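Local coordinates for periplasmic molybdate-binding protein (Azotobacter vinelandii, PDB 1ATG), which probably binds molybdate in the periplasm for an ABC transporter, and here holds the related oxyanion tungstate between its two domains, at residues R74-L82 with I222-P230. Numbering follows the deposited sequence.
Sequences RFTYAIGKL and IKAAGYVLP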
loop_
_atom_site.group_PDB
_atom_site.type_symbol
_atom_site.label_atom_id
_atom_site.label_comp_id
_atom_site.label_asym_id
_atom_site.label_seq_id
_atom_site.Cartn_x
_atom_site.Cartn_y
_atom_site.Cartn_z
ATOM N N ARG A 74 1.360 9.583 -15.481
ATOM C CA ARG A 74 1.126 9.558 -14.033
ATOM C C ARG A 74 -0.302 9.869 -13.631
ATOM O O ARG A 74 -0.878 10.870 -14.071
ATOM C CB ARG A 74 2.075 10.581 -13.399
ATOM C CG ARG A 74 2.072 10.489 -11.875
ATOM C CD ARG A 74 3.331 11.166 -11.338
ATOM N NE ARG A 74 3.433 12.535 -11.848
ATOM C CZ ARG A 74 2.770 13.542 -11.299
ATOM N NH1 ARG A 74 1.982 13.385 -10.249
ATOM N NH2 ARG A 74 2.906 14.767 -11.814
ATOM N N PHE A 75 -0.882 9.048 -12.750
ATOM C CA PHE A 75 -2.229 9.297 -12.266
ATOM C C PHE A 75 -2.451 8.602 -10.922
ATOM O O PHE A 75 -1.704 7.700 -10.538
ATOM C CB PHE A 75 -3.273 8.861 -13.290
ATOM C CG PHE A 75 -3.558 7.390 -13.338
ATOM C CD1 PHE A 75 -2.682 6.509 -13.934
ATOM C CD2 PHE A 75 -4.727 6.870 -12.794
ATOM C CE1 PHE A 75 -2.954 5.154 -13.979
ATOM C CE2 PHE A 75 -5.008 5.525 -12.820
ATOM C CZ PHE A 75 -4.123 4.665 -13.426
ATOM N N THR A 76 -3.446 9.098 -10.217
ATOM C CA THR A 76 -3.842 8.497 -8.940
ATOM C C THR A 76 -4.756 7.318 -9.203
ATOM O O THR A 76 -5.891 7.526 -9.670
ATOM C CB THR A 76 -4.531 9.524 -8.039
ATOM O OG1 THR A 76 -3.564 10.554 -7.804
ATOM C CG2 THR A 76 -4.973 8.916 -6.724
ATOM N N TYR A 77 -4.319 6.099 -8.926
ATOM C CA TYR A 77 -5.105 4.901 -9.186
ATOM C C TYR A 77 -5.900 4.428 -7.979
ATOM O O TYR A 77 -6.836 3.632 -8.139
ATOM C CB TYR A 77 -4.218 3.758 -9.707
ATOM C CG TYR A 77 -3.264 3.207 -8.677
ATOM C CD1 TYR A 77 -2.023 3.789 -8.463
ATOM C CD2 TYR A 77 -3.585 2.103 -7.908
ATOM C CE1 TYR A 77 -1.147 3.293 -7.502
ATOM C CE2 TYR A 77 -2.734 1.605 -6.936
ATOM C CZ TYR A 77 -1.524 2.214 -6.750
ATOM O OH TYR A 77 -0.676 1.709 -5.782
ATOM N N ALA A 78 -5.560 4.916 -6.792
ATOM C CA ALA A 78 -6.248 4.461 -5.579
ATOM C C ALA A 78 -5.821 5.355 -4.433
ATOM O O ALA A 78 -4.713 5.924 -4.451
ATOM C CB ALA A 78 -5.863 3.013 -5.281
ATOM N N ILE A 79 -6.649 5.460 -3.415
ATOM C CA ILE A 79 -6.311 6.147 -2.171
ATOM C C ILE A 79 -6.523 5.107 -1.072
ATOM O O ILE A 79 -7.615 4.536 -0.923
ATOM C CB ILE A 79 -7.134 7.408 -1.929
ATOM C CG1 ILE A 79 -6.931 8.436 -3.052
ATOM C CG2 ILE A 79 -6.761 8.077 -0.613
ATOM C CD1 ILE A 79 -8.201 8.944 -3.671
ATOM N N GLY A 80 -5.457 4.818 -0.328
ATOM C CA GLY A 80 -5.489 3.766 0.673
ATOM C C GLY A 80 -6.209 4.181 1.930
ATOM O O GLY A 80 -6.661 5.321 2.117
ATOM N N LYS A 81 -6.326 3.216 2.840
ATOM C CA LYS A 81 -6.920 3.450 4.142
ATOM C C LYS A 81 -6.067 2.713 5.165
ATOM O O LYS A 81 -5.971 1.478 5.144
ATOM C CB LYS A 81 -8.349 2.914 4.154
ATOM C CG LYS A 81 -9.167 3.257 5.382
ATOM C CD LYS A 81 -10.661 3.134 5.102
ATOM C CE LYS A 81 -11.475 3.608 6.297
ATOM N NZ LYS A 81 -12.914 3.782 5.950
ATOM N N LEU A 82 -5.470 3.476 6.056
ATOM C CA LEU A 82 -4.636 2.907 7.108
ATOM C C LEU A 82 -5.493 2.249 8.171
ATOM O O LEU A 82 -6.553 2.765 8.574
ATOM C CB LEU A 82 -3.852 4.050 7.755
ATOM C CG LEU A 82 -2.874 3.638 8.857
ATOM C CD1 LEU A 82 -1.702 2.829 8.321
ATOM C CD2 LEU A 82 -2.359 4.904 9.535
ATOM N N ILE A 222 -10.960 -2.256 -7.142
ATOM C CA ILE A 222 -10.207 -1.378 -6.236
ATOM C C ILE A 222 -11.062 -0.962 -5.057
ATOM O O ILE A 222 -10.608 -1.011 -3.907
ATOM C CB ILE A 222 -9.665 -0.190 -7.050
ATOM C CG1 ILE A 222 -8.594 -0.687 -8.030
ATOM C CG2 ILE A 222 -9.116 0.906 -6.155
ATOM C CD1 ILE A 222 -8.230 0.327 -9.094
ATOM N N LYS A 223 -12.310 -0.568 -5.304
ATOM C CA LYS A 223 -13.195 -0.177 -4.214
ATOM C C LYS A 223 -13.562 -1.341 -3.311
ATOM O O LYS A 223 -13.685 -1.182 -2.095
ATOM C CB LYS A 223 -14.481 0.461 -4.758
ATOM C CG LYS A 223 -14.216 1.840 -5.326
ATOM C CD LYS A 223 -15.488 2.619 -5.611
ATOM C CE LYS A 223 -15.196 3.988 -6.220
ATOM N NZ LYS A 223 -16.439 4.824 -6.213
ATOM N N ALA A 224 -13.713 -2.545 -3.866
ATOM C CA ALA A 224 -14.023 -3.718 -3.059
ATOM C C ALA A 224 -12.891 -4.049 -2.098
ATOM O O ALA A 224 -13.111 -4.635 -1.035
ATOM C CB ALA A 224 -14.361 -4.914 -3.942
ATOM N N ALA A 225 -11.663 -3.654 -2.443
ATOM C CA ALA A 225 -10.503 -3.836 -1.581
ATOM C C ALA A 225 -10.368 -2.705 -0.576
ATOM O O ALA A 225 -9.376 -2.679 0.181
ATOM C CB ALA A 225 -9.250 -3.973 -2.417
ATOM N N GLY A 226 -11.296 -1.782 -0.531
ATOM C CA GLY A 226 -11.354 -0.741 0.471
ATOM C C GLY A 226 -10.693 0.570 0.106
ATOM O O GLY A 226 -10.700 1.505 0.912
ATOM N N TYR A 227 -10.139 0.674 -1.097
ATOM C CA TYR A 227 -9.533 1.920 -1.535
ATOM C C TYR A 227 -10.625 2.896 -1.973
ATOM O O TYR A 227 -11.727 2.469 -2.378
ATOM C CB TYR A 227 -8.618 1.699 -2.750
ATOM C CG TYR A 227 -7.426 0.806 -2.473
ATOM C CD1 TYR A 227 -6.263 1.316 -1.925
ATOM C CD2 TYR A 227 -7.473 -0.546 -2.765
ATOM C CE1 TYR A 227 -5.151 0.525 -1.672
ATOM C CE2 TYR A 227 -6.382 -1.363 -2.512
ATOM C CZ TYR A 227 -5.233 -0.820 -1.960
ATOM O OH TYR A 227 -4.186 -1.687 -1.711
ATOM N N VAL A 228 -10.309 4.179 -1.973
ATOM C CA VAL A 228 -11.199 5.158 -2.596
ATOM C C VAL A 228 -10.535 5.654 -3.872
ATOM O O VAL A 228 -9.362 5.371 -4.146
ATOM C CB VAL A 228 -11.544 6.330 -1.686
ATOM C CG1 VAL A 228 -12.312 5.877 -0.470
ATOM C CG2 VAL A 228 -10.306 7.055 -1.259
ATOM N N LEU A 229 -11.297 6.391 -4.675
ATOM C CA LEU A 229 -10.812 6.962 -5.922
ATOM C C LEU A 229 -10.975 8.481 -5.833
ATOM O O LEU A 229 -11.805 8.968 -5.072
ATOM C CB LEU A 229 -11.619 6.475 -7.125
ATOM C CG LEU A 229 -11.276 5.110 -7.727
ATOM C CD1 LEU A 229 -9.880 5.142 -8.342
ATOM C CD2 LEU A 229 -11.386 3.953 -6.748
ATOM N N PRO A 230 -10.197 9.230 -6.588
ATOM C CA PRO A 230 -10.360 10.686 -6.566
ATOM C C PRO A 230 -11.779 11.075 -6.918
ATOM O O PRO A 230 -12.434 10.448 -7.770
ATOM C CB PRO A 230 -9.381 11.192 -7.613
ATOM C CG PRO A 230 -8.360 10.112 -7.721
ATOM C CD PRO A 230 -9.140 8.816 -7.518
#
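Ile79 and Val228 form a single antiparallel hydrogen-bonded pair: Ile79 N donates to Val228 O at 2.8 Å, and Val228 N returns a straighter bond to Ile79 O (162° at the hydrogen). With CG1 of Val228 anti to the carbonyl carbon (chi1 -64°), CG2 falls between the backbone N and that carbon and presses on Ile79 CB at 3.3 Å, tighter than usual for two carbons. The far end of the isoleucine runs the other way along the partner chain, CD1 lying 3.5 Å from Pro230 N and 4.0 Å from Pro230 CD. A glycine in place of Ile79 would probably leave Val228 CG2 and the CD side of the Pro230 ring without their apolar neighbour. Thr76 CG2 meets Pro230 CG at 3.7 Å, while Thr76 OG1 is hydrogen-bonded to Gln193 NE2. On the Tyr227 side, Ala78 CB packs obliquely against the ring, 3.8 Å from CD1, and also touches Ile222 CG2; Ile79 O lies at the ring edge. The C-terminal tail thus pairs with strand 75-86 of this periplasmic binding protein fold just after helix 216-224 ends in a Schellman motif at Gly226, whose positive phi turns the chain toward the strand. Leu229 CD1 reaches back to Tyr77 O at 3.4 Å, and Ile222 CD1 approaches the same carbonyl. Tyr77 and Ala78 make a classic beta bulge opposite Gln192 of strand 191-196. Farther out, Tyr227 OH hydrogen-bonds to Asn9 OD1, linking the tail to a residue of the anion pocket, and its side chain also touches Tyr117, another pocket residue.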